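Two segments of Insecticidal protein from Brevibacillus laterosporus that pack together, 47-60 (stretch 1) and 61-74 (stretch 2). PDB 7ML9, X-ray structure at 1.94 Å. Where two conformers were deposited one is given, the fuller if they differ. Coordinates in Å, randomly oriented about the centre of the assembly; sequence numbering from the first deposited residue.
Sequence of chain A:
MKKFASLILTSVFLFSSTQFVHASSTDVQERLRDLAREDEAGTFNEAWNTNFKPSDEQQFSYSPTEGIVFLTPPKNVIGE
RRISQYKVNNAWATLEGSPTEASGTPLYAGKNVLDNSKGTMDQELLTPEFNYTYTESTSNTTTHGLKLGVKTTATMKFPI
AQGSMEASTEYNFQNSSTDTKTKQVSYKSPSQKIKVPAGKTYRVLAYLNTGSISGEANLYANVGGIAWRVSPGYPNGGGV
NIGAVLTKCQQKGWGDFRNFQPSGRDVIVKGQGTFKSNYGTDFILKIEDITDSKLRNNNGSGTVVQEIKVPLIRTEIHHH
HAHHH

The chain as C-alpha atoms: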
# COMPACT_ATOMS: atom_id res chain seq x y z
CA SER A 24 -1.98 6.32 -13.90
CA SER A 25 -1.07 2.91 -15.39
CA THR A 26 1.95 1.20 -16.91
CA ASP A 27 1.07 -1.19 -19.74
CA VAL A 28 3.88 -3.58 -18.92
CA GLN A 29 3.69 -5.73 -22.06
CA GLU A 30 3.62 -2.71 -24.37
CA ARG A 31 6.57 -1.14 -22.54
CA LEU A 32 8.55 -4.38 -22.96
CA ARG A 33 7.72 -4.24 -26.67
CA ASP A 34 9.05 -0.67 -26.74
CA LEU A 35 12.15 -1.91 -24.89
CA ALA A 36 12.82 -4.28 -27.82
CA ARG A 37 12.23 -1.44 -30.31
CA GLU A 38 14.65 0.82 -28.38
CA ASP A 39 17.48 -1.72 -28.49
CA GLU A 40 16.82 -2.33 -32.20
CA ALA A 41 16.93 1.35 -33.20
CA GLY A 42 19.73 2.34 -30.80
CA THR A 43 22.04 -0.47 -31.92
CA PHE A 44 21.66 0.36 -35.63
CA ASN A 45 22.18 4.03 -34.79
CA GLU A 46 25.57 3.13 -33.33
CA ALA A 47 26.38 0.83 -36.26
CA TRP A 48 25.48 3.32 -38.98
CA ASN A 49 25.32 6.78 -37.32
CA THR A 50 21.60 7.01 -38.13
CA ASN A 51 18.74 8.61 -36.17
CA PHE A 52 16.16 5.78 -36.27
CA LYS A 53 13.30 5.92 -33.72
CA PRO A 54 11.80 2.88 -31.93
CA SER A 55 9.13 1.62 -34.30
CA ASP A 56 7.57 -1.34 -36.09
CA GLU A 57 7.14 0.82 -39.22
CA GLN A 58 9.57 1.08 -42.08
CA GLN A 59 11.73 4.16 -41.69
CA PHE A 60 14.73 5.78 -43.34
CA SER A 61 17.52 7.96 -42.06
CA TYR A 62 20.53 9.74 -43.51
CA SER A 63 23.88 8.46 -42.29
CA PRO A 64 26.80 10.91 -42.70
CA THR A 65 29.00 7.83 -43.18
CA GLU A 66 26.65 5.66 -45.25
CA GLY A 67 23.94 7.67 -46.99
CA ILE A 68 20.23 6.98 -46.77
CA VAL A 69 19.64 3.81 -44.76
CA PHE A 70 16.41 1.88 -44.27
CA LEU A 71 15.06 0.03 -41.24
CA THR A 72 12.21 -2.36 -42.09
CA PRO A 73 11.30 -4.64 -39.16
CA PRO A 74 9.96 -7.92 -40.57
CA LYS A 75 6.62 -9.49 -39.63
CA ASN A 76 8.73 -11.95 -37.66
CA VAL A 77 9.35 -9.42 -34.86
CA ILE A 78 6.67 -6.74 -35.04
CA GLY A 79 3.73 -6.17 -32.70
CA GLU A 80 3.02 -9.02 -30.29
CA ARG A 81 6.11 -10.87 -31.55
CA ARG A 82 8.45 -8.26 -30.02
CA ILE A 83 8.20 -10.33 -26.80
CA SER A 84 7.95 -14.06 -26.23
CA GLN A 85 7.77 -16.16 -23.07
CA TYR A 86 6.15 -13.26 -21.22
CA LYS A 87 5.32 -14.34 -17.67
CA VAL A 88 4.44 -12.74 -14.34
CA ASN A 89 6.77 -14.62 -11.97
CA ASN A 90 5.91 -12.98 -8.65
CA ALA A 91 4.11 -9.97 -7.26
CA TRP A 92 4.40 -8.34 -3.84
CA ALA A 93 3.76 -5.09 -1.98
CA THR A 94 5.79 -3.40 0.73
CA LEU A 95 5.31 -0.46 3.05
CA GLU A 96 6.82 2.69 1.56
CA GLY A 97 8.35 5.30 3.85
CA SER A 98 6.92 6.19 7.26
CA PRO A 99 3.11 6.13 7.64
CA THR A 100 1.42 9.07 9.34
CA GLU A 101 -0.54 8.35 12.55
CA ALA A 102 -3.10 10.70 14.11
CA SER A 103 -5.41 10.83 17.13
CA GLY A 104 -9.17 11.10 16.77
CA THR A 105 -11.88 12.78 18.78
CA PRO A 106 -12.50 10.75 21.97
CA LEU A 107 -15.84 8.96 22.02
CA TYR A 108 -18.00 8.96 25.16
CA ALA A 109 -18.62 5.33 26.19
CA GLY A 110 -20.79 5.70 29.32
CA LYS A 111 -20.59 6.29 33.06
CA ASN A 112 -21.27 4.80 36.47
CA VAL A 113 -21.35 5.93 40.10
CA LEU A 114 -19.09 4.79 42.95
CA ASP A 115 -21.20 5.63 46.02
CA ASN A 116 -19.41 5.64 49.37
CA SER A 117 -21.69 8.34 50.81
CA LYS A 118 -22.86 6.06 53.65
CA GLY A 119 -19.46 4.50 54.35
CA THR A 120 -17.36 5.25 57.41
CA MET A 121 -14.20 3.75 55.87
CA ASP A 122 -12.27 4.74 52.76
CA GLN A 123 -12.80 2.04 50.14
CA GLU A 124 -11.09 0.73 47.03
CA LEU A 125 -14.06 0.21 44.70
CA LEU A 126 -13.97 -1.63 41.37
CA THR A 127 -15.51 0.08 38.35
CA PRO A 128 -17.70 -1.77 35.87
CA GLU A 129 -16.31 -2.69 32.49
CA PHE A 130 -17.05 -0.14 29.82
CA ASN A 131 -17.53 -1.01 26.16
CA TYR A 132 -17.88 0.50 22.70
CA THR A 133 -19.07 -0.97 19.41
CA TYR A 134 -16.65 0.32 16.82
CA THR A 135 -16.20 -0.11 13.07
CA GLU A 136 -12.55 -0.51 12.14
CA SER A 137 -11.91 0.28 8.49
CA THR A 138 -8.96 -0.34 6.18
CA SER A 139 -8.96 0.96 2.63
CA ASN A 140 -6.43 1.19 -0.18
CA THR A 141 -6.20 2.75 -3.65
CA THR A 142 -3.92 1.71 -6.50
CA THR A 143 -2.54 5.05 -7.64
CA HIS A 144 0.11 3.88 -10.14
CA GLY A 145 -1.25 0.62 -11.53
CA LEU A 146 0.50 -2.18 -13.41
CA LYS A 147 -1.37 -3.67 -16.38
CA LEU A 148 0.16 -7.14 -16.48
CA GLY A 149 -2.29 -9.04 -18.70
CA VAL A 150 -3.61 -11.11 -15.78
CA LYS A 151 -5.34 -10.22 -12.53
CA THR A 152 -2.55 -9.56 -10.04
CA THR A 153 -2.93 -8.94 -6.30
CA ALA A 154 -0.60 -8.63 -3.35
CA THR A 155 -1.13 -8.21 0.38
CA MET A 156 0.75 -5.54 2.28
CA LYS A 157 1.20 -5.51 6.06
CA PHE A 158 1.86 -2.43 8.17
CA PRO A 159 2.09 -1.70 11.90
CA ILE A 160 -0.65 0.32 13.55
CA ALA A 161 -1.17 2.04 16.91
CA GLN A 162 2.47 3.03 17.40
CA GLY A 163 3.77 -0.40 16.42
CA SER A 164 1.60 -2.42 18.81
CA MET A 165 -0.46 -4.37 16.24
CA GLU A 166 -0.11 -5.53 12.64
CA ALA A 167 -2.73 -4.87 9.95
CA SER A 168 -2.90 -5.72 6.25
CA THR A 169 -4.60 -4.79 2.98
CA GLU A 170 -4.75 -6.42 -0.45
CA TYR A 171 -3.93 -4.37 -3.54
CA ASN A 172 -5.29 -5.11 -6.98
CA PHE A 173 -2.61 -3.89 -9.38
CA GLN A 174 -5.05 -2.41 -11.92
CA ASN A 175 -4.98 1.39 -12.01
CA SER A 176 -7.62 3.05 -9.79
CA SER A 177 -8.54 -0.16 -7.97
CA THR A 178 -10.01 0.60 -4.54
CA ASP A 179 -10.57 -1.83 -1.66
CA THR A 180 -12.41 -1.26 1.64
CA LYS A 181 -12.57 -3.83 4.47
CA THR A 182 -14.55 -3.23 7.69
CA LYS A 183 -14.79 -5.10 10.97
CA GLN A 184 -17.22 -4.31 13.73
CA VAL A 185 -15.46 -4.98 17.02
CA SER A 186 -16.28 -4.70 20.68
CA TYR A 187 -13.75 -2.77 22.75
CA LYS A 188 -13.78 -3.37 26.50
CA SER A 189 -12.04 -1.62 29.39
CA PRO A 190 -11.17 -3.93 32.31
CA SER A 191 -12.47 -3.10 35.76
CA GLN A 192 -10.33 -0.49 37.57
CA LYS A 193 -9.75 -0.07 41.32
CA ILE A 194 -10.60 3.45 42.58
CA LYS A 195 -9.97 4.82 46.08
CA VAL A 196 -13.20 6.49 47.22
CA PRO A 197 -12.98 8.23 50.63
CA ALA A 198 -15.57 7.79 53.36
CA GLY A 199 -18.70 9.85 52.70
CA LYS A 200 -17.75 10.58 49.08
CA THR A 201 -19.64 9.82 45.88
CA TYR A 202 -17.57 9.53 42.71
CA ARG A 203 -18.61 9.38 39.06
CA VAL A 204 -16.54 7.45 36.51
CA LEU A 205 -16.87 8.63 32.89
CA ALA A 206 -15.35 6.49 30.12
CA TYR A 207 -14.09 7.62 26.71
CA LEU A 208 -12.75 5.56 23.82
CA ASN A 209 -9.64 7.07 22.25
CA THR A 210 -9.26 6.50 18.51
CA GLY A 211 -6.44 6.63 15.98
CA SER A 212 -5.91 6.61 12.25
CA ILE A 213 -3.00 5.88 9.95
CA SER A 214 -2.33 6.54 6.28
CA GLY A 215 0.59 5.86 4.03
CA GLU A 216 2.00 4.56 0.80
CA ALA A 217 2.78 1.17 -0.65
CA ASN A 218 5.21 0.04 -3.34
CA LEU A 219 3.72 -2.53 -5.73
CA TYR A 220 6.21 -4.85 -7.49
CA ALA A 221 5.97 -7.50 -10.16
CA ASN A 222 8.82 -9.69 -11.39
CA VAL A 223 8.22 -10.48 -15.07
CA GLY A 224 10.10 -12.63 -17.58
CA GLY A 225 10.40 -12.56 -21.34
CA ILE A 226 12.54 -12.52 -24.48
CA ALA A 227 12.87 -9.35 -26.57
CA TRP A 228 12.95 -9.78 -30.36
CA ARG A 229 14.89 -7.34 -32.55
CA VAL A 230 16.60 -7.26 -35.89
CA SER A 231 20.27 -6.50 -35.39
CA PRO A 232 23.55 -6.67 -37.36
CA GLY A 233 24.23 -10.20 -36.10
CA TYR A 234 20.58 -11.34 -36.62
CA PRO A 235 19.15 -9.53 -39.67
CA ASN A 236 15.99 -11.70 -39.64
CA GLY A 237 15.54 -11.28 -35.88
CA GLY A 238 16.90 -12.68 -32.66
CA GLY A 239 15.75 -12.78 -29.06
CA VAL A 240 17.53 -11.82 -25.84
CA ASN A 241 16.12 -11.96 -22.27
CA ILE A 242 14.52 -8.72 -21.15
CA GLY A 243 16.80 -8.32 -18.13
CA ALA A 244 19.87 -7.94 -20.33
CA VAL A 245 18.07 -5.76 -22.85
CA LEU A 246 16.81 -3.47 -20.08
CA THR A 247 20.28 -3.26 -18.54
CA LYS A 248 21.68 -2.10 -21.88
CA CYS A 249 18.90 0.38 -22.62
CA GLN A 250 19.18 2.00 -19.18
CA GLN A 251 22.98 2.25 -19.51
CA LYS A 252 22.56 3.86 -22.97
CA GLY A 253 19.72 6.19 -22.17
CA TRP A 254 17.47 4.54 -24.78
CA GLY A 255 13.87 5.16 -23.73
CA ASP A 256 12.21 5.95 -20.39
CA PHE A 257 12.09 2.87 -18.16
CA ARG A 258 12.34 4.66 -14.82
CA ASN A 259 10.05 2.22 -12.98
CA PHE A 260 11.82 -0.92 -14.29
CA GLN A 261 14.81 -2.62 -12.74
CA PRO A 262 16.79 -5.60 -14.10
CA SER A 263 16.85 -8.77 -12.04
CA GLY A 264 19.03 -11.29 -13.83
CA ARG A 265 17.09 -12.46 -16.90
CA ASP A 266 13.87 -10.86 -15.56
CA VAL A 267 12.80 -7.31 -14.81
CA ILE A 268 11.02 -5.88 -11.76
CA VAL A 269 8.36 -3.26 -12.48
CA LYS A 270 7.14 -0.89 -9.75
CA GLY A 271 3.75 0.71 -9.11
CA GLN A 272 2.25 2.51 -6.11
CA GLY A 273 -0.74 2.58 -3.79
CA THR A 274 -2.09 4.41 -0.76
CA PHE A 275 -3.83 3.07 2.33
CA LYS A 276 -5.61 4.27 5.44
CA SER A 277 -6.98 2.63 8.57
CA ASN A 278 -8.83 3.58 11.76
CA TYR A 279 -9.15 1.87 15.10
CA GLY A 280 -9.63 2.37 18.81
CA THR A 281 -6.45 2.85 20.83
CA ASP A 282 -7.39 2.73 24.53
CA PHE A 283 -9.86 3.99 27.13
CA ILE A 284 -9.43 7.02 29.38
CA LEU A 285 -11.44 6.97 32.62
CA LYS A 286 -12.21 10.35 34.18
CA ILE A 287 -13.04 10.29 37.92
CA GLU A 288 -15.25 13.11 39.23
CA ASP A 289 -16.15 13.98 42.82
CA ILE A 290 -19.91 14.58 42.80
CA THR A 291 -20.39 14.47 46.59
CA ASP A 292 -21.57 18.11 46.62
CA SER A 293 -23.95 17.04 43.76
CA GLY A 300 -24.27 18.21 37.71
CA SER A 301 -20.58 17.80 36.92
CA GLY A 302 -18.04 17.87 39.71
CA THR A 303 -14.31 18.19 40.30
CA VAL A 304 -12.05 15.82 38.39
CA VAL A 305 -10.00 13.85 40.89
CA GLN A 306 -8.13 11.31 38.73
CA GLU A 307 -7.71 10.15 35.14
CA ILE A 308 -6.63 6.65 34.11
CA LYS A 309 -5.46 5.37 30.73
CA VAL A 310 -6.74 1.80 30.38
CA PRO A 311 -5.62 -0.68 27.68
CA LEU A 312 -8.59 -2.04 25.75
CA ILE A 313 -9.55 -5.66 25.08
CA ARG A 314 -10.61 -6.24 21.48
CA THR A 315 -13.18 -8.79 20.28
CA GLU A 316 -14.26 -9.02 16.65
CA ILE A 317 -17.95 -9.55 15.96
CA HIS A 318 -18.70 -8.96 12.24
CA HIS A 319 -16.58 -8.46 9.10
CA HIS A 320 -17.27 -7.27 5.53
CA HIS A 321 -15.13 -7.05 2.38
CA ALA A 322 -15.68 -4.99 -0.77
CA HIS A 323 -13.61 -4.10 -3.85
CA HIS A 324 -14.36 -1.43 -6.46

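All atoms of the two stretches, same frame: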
# COMPACT_ATOMS: atom_id res chain seq x y z
N ALA A 47 25.71 1.52 -35.16
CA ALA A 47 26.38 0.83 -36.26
C ALA A 47 26.53 1.73 -37.48
O ALA A 47 27.53 1.62 -38.20
CB ALA A 47 25.62 -0.44 -36.64
N TRP A 48 25.57 2.61 -37.72
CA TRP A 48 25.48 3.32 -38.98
C TRP A 48 25.40 4.83 -38.82
O TRP A 48 25.27 5.52 -39.83
CB TRP A 48 24.26 2.83 -39.78
CG TRP A 48 24.35 1.38 -40.19
CD1 TRP A 48 23.49 0.37 -39.85
CD2 TRP A 48 25.35 0.78 -41.02
NE1 TRP A 48 23.89 -0.81 -40.41
CE2 TRP A 48 25.04 -0.59 -41.13
CE3 TRP A 48 26.49 1.27 -41.68
CZ2 TRP A 48 25.81 -1.48 -41.89
CZ3 TRP A 48 27.26 0.38 -42.43
CH2 TRP A 48 26.91 -0.98 -42.53
N ASN A 49 25.45 5.35 -37.59
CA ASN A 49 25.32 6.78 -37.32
C ASN A 49 24.01 7.36 -37.84
O ASN A 49 23.96 8.49 -38.33
CB ASN A 49 26.51 7.55 -37.88
CG ASN A 49 27.78 7.21 -37.16
OD1 ASN A 49 28.68 6.57 -37.72
ND2 ASN A 49 27.85 7.59 -35.90
N THR A 50 22.93 6.59 -37.70
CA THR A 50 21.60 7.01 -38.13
C THR A 50 20.84 7.61 -36.95
O THR A 50 21.32 7.64 -35.82
CB THR A 50 20.85 5.81 -38.71
OG1 THR A 50 21.15 4.65 -37.93
CG2 THR A 50 21.27 5.58 -40.17
N ASN A 51 19.62 8.06 -37.20
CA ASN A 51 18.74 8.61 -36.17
C ASN A 51 17.37 7.90 -36.16
O ASN A 51 16.31 8.53 -36.03
CB ASN A 51 18.57 10.11 -36.35
CG ASN A 51 17.78 10.48 -37.61
OD1 ASN A 51 17.64 9.67 -38.54
ND2 ASN A 51 17.25 11.69 -37.64
N PHE A 52 17.38 6.57 -36.31
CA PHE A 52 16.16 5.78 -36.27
C PHE A 52 15.48 5.91 -34.90
O PHE A 52 16.14 5.97 -33.87
CB PHE A 52 16.45 4.29 -36.52
CG PHE A 52 16.96 3.97 -37.92
CD1 PHE A 52 16.24 4.35 -39.04
CD2 PHE A 52 18.14 3.27 -38.09
CE1 PHE A 52 16.69 4.05 -40.32
CE2 PHE A 52 18.61 2.97 -39.38
CZ PHE A 52 17.88 3.36 -40.49
N LYS A 53 14.13 5.91 -34.91
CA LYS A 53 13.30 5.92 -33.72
C LYS A 53 12.76 4.52 -33.45
O LYS A 53 12.68 3.70 -34.37
CB LYS A 53 12.13 6.89 -33.90
CG LYS A 53 12.52 8.27 -34.37
CD LYS A 53 13.27 9.04 -33.30
CE LYS A 53 13.30 10.54 -33.61
NZ LYS A 53 13.85 10.82 -34.98
N PRO A 54 12.40 4.20 -32.20
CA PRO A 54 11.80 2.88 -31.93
C PRO A 54 10.45 2.75 -32.64
O PRO A 54 9.55 3.56 -32.44
CB PRO A 54 11.66 2.86 -30.40
CG PRO A 54 11.57 4.32 -30.01
CD PRO A 54 12.49 5.04 -30.98
N SER A 55 10.32 1.71 -33.47
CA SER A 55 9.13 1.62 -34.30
C SER A 55 9.06 0.25 -34.97
O SER A 55 10.09 -0.39 -35.22
CB SER A 55 9.10 2.72 -35.38
OG SER A 55 7.98 2.55 -36.24
N ASP A 56 7.83 -0.18 -35.25
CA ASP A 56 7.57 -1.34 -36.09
C ASP A 56 7.41 -0.96 -37.56
O ASP A 56 7.33 -1.85 -38.41
CB ASP A 56 6.30 -2.06 -35.61
CG ASP A 56 6.51 -2.80 -34.29
OD1 ASP A 56 7.66 -2.90 -33.81
OD2 ASP A 56 5.50 -3.29 -33.73
N GLU A 57 7.37 0.33 -37.86
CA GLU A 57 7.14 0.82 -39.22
C GLU A 57 8.45 0.96 -39.97
O GLU A 57 9.51 1.19 -39.38
CB GLU A 57 6.42 2.17 -39.19
CG GLU A 57 4.95 2.11 -38.81
CD GLU A 57 4.27 3.46 -38.94
OE1 GLU A 57 4.68 4.40 -38.23
OE2 GLU A 57 3.32 3.58 -39.75
N GLN A 58 8.38 0.84 -41.29
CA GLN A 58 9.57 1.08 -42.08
C GLN A 58 9.96 2.55 -41.94
O GLN A 58 9.11 3.44 -41.90
CB GLN A 58 9.32 0.74 -43.55
CG GLN A 58 10.56 0.94 -44.41
CD GLN A 58 10.27 0.69 -45.88
OE1 GLN A 58 9.52 1.44 -46.50
NE2 GLN A 58 10.87 -0.36 -46.44
N GLN A 59 11.26 2.79 -41.80
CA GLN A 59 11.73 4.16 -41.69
C GLN A 59 13.08 4.27 -42.38
O GLN A 59 13.75 3.27 -42.65
CB GLN A 59 11.82 4.62 -40.21
CG GLN A 59 12.86 3.91 -39.38
CD GLN A 59 12.74 4.22 -37.87
OE1 GLN A 59 12.81 5.38 -37.45
NE2 GLN A 59 12.59 3.18 -37.07
N PHE A 60 13.45 5.51 -42.70
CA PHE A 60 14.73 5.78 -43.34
C PHE A 60 15.44 6.88 -42.58
O PHE A 60 14.83 7.64 -41.82
CB PHE A 60 14.57 6.17 -44.83
CG PHE A 60 13.86 7.49 -45.05
CD1 PHE A 60 14.56 8.70 -45.01
CD2 PHE A 60 12.51 7.52 -45.33
CE1 PHE A 60 13.91 9.90 -45.22
CE2 PHE A 60 11.85 8.72 -45.54
CZ PHE A 60 12.55 9.91 -45.49
N SER A 61 16.74 6.96 -42.78
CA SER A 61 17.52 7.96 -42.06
C SER A 61 18.82 8.17 -42.82
O SER A 61 19.35 7.24 -43.43
CB SER A 61 17.77 7.51 -40.62
OG SER A 61 18.99 8.03 -40.12
N TYR A 62 19.32 9.39 -42.77
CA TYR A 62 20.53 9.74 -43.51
C TYR A 62 21.74 9.53 -42.61
O TYR A 62 21.83 10.13 -41.54
CB TYR A 62 20.48 11.17 -44.02
CG TYR A 62 21.79 11.61 -44.61
CD1 TYR A 62 22.27 11.01 -45.78
CD2 TYR A 62 22.57 12.59 -44.01
CE1 TYR A 62 23.49 11.39 -46.33
CE2 TYR A 62 23.79 12.98 -44.55
CZ TYR A 62 24.24 12.37 -45.71
OH TYR A 62 25.45 12.75 -46.26
N SER A 63 22.66 8.67 -43.04
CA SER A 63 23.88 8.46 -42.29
C SER A 63 25.00 9.29 -42.90
O SER A 63 25.28 9.14 -44.10
CB SER A 63 24.26 6.99 -42.29
OG SER A 63 25.67 6.84 -42.19
N PRO A 64 25.67 10.16 -42.14
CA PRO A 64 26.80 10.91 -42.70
C PRO A 64 27.90 10.02 -43.22
O PRO A 64 28.71 10.46 -44.05
CB PRO A 64 27.28 11.76 -41.52
CG PRO A 64 26.11 11.81 -40.58
CD PRO A 64 25.42 10.49 -40.73
N THR A 65 27.96 8.77 -42.78
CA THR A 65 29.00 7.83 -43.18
C THR A 65 28.50 6.76 -44.14
O THR A 65 29.28 5.89 -44.53
CB THR A 65 29.61 7.16 -41.94
OG1 THR A 65 30.73 6.36 -42.33
CG2 THR A 65 28.58 6.28 -41.22
N GLU A 66 27.22 6.79 -44.53
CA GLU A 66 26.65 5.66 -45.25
C GLU A 66 25.58 6.05 -46.26
O GLU A 66 25.23 5.26 -47.14
CB GLU A 66 26.06 4.66 -44.26
CG GLU A 66 25.89 3.27 -44.80
CD GLU A 66 27.21 2.58 -44.97
OE1 GLU A 66 28.10 2.83 -44.13
OE2 GLU A 66 27.36 1.80 -45.93
N GLY A 67 25.04 7.26 -46.14
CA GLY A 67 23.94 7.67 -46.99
C GLY A 67 22.60 7.32 -46.38
O GLY A 67 22.47 7.05 -45.18
N ILE A 68 21.56 7.32 -47.23
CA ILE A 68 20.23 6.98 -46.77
C ILE A 68 20.17 5.49 -46.45
O ILE A 68 20.58 4.65 -47.26
CB ILE A 68 19.17 7.36 -47.82
CG1 ILE A 68 19.27 8.85 -48.16
CG2 ILE A 68 17.77 7.03 -47.30
CD1 ILE A 68 18.91 9.80 -47.02
N VAL A 69 19.70 5.17 -45.25
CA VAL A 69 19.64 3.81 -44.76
C VAL A 69 18.20 3.52 -44.38
O VAL A 69 17.47 4.42 -43.92
CB VAL A 69 20.59 3.59 -43.56
CG1 VAL A 69 20.62 2.13 -43.17
CG2 VAL A 69 21.98 4.06 -43.89
N PHE A 70 17.78 2.28 -44.57
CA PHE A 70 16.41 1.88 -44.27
C PHE A 70 16.38 0.87 -43.13
O PHE A 70 17.27 0.03 -43.00
CB PHE A 70 15.73 1.31 -45.51
CG PHE A 70 15.11 2.35 -46.39
CD1 PHE A 70 13.80 2.76 -46.19
CD2 PHE A 70 15.85 2.95 -47.40
CE1 PHE A 70 13.23 3.73 -47.00
CE2 PHE A 70 15.28 3.93 -48.20
CZ PHE A 70 13.97 4.32 -48.00
N LEU A 71 15.35 0.99 -42.29
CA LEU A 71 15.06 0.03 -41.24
C LEU A 71 13.64 -0.45 -41.47
O LEU A 71 12.70 0.34 -41.39
CB LEU A 71 15.23 0.64 -39.84
CG LEU A 71 14.90 -0.24 -38.62
CD1 LEU A 71 15.56 -1.59 -38.72
CD2 LEU A 71 15.29 0.48 -37.29
N THR A 72 13.50 -1.73 -41.79
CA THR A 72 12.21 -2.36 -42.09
C THR A 72 12.10 -3.59 -41.20
O THR A 72 12.58 -4.67 -41.57
CB THR A 72 12.09 -2.75 -43.56
OG1 THR A 72 12.68 -1.73 -44.38
CG2 THR A 72 10.62 -2.95 -43.95
N PRO A 73 11.51 -3.46 -40.02
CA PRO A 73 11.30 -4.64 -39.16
C PRO A 73 10.38 -5.64 -39.83
O PRO A 73 9.29 -5.28 -40.32
CB PRO A 73 10.67 -4.05 -37.88
CG PRO A 73 11.06 -2.56 -37.91
CD PRO A 73 11.06 -2.21 -39.38
N PRO A 74 10.79 -6.90 -39.91
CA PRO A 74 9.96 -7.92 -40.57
C PRO A 74 8.78 -8.36 -39.70
O PRO A 74 8.75 -8.13 -38.49
CB PRO A 74 10.95 -9.08 -40.78
CG PRO A 74 11.93 -8.93 -39.70
CD PRO A 74 12.05 -7.46 -39.40
O HOH W 1 8.26 -2.84 -40.91

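How does Ser61, with so small a side chain, come to be the most covered residue of the contact? It follows directly on Phe60 in the chain, and stretch 1 folds back over it. Its hydroxyl donates a short hydrogen bond, OG of Ser61 to OD1 of Asn51 at 2.6 Å, which satisfies a polar group in a buried place. CB of Thr50 lies 3.2 Å from OG of Ser61, and CE1 of Phe52 is 3.6 Å from CB of Ser61, so a compact residue suits this crowded site. Nearby, OG of Ser63 donates to the backbone O of Trp48 at 2.7 Å, tying down the end of the helix.

What does Leu71 contribute? Its backbone pairs antiparallel with Gln59: N of Gln59 donates to O of Leu71 at 2.9 Å, and N of Leu71 to O of Gln59 at 2.8 Å. The side chain is buried against Phe52, where CB of Leu71 sits over one ring face, 3.7 Å from CE1 of Phe52. CZ of the same ring approaches CG1 of Val69 at 4.0 Å, adding a second apolar contact. Gln59 also braces its own stretch, with OE1 accepting from N of Lys53 at 2.9 Å and NE2 donating to O of Lys53 at 2.8 Å.

Why is Phe60 heavily covered while remaining exposed overall? Its CB lies over a face of the Phe70 ring, 3.5 Å from CE1 of Phe70, while the end of its side chain leads away. The two residues are a non-hydrogen-bonded pair in the antiparallel register, their side chains sharing one sheet face.

What closes the far end? NE2 of Gln58 donates to OG1 of Thr72 at 3.1 Å, CG of Pro73 packs 3.6 Å from O of Ser55, and one water donates to O of both Asp56 and Pro73.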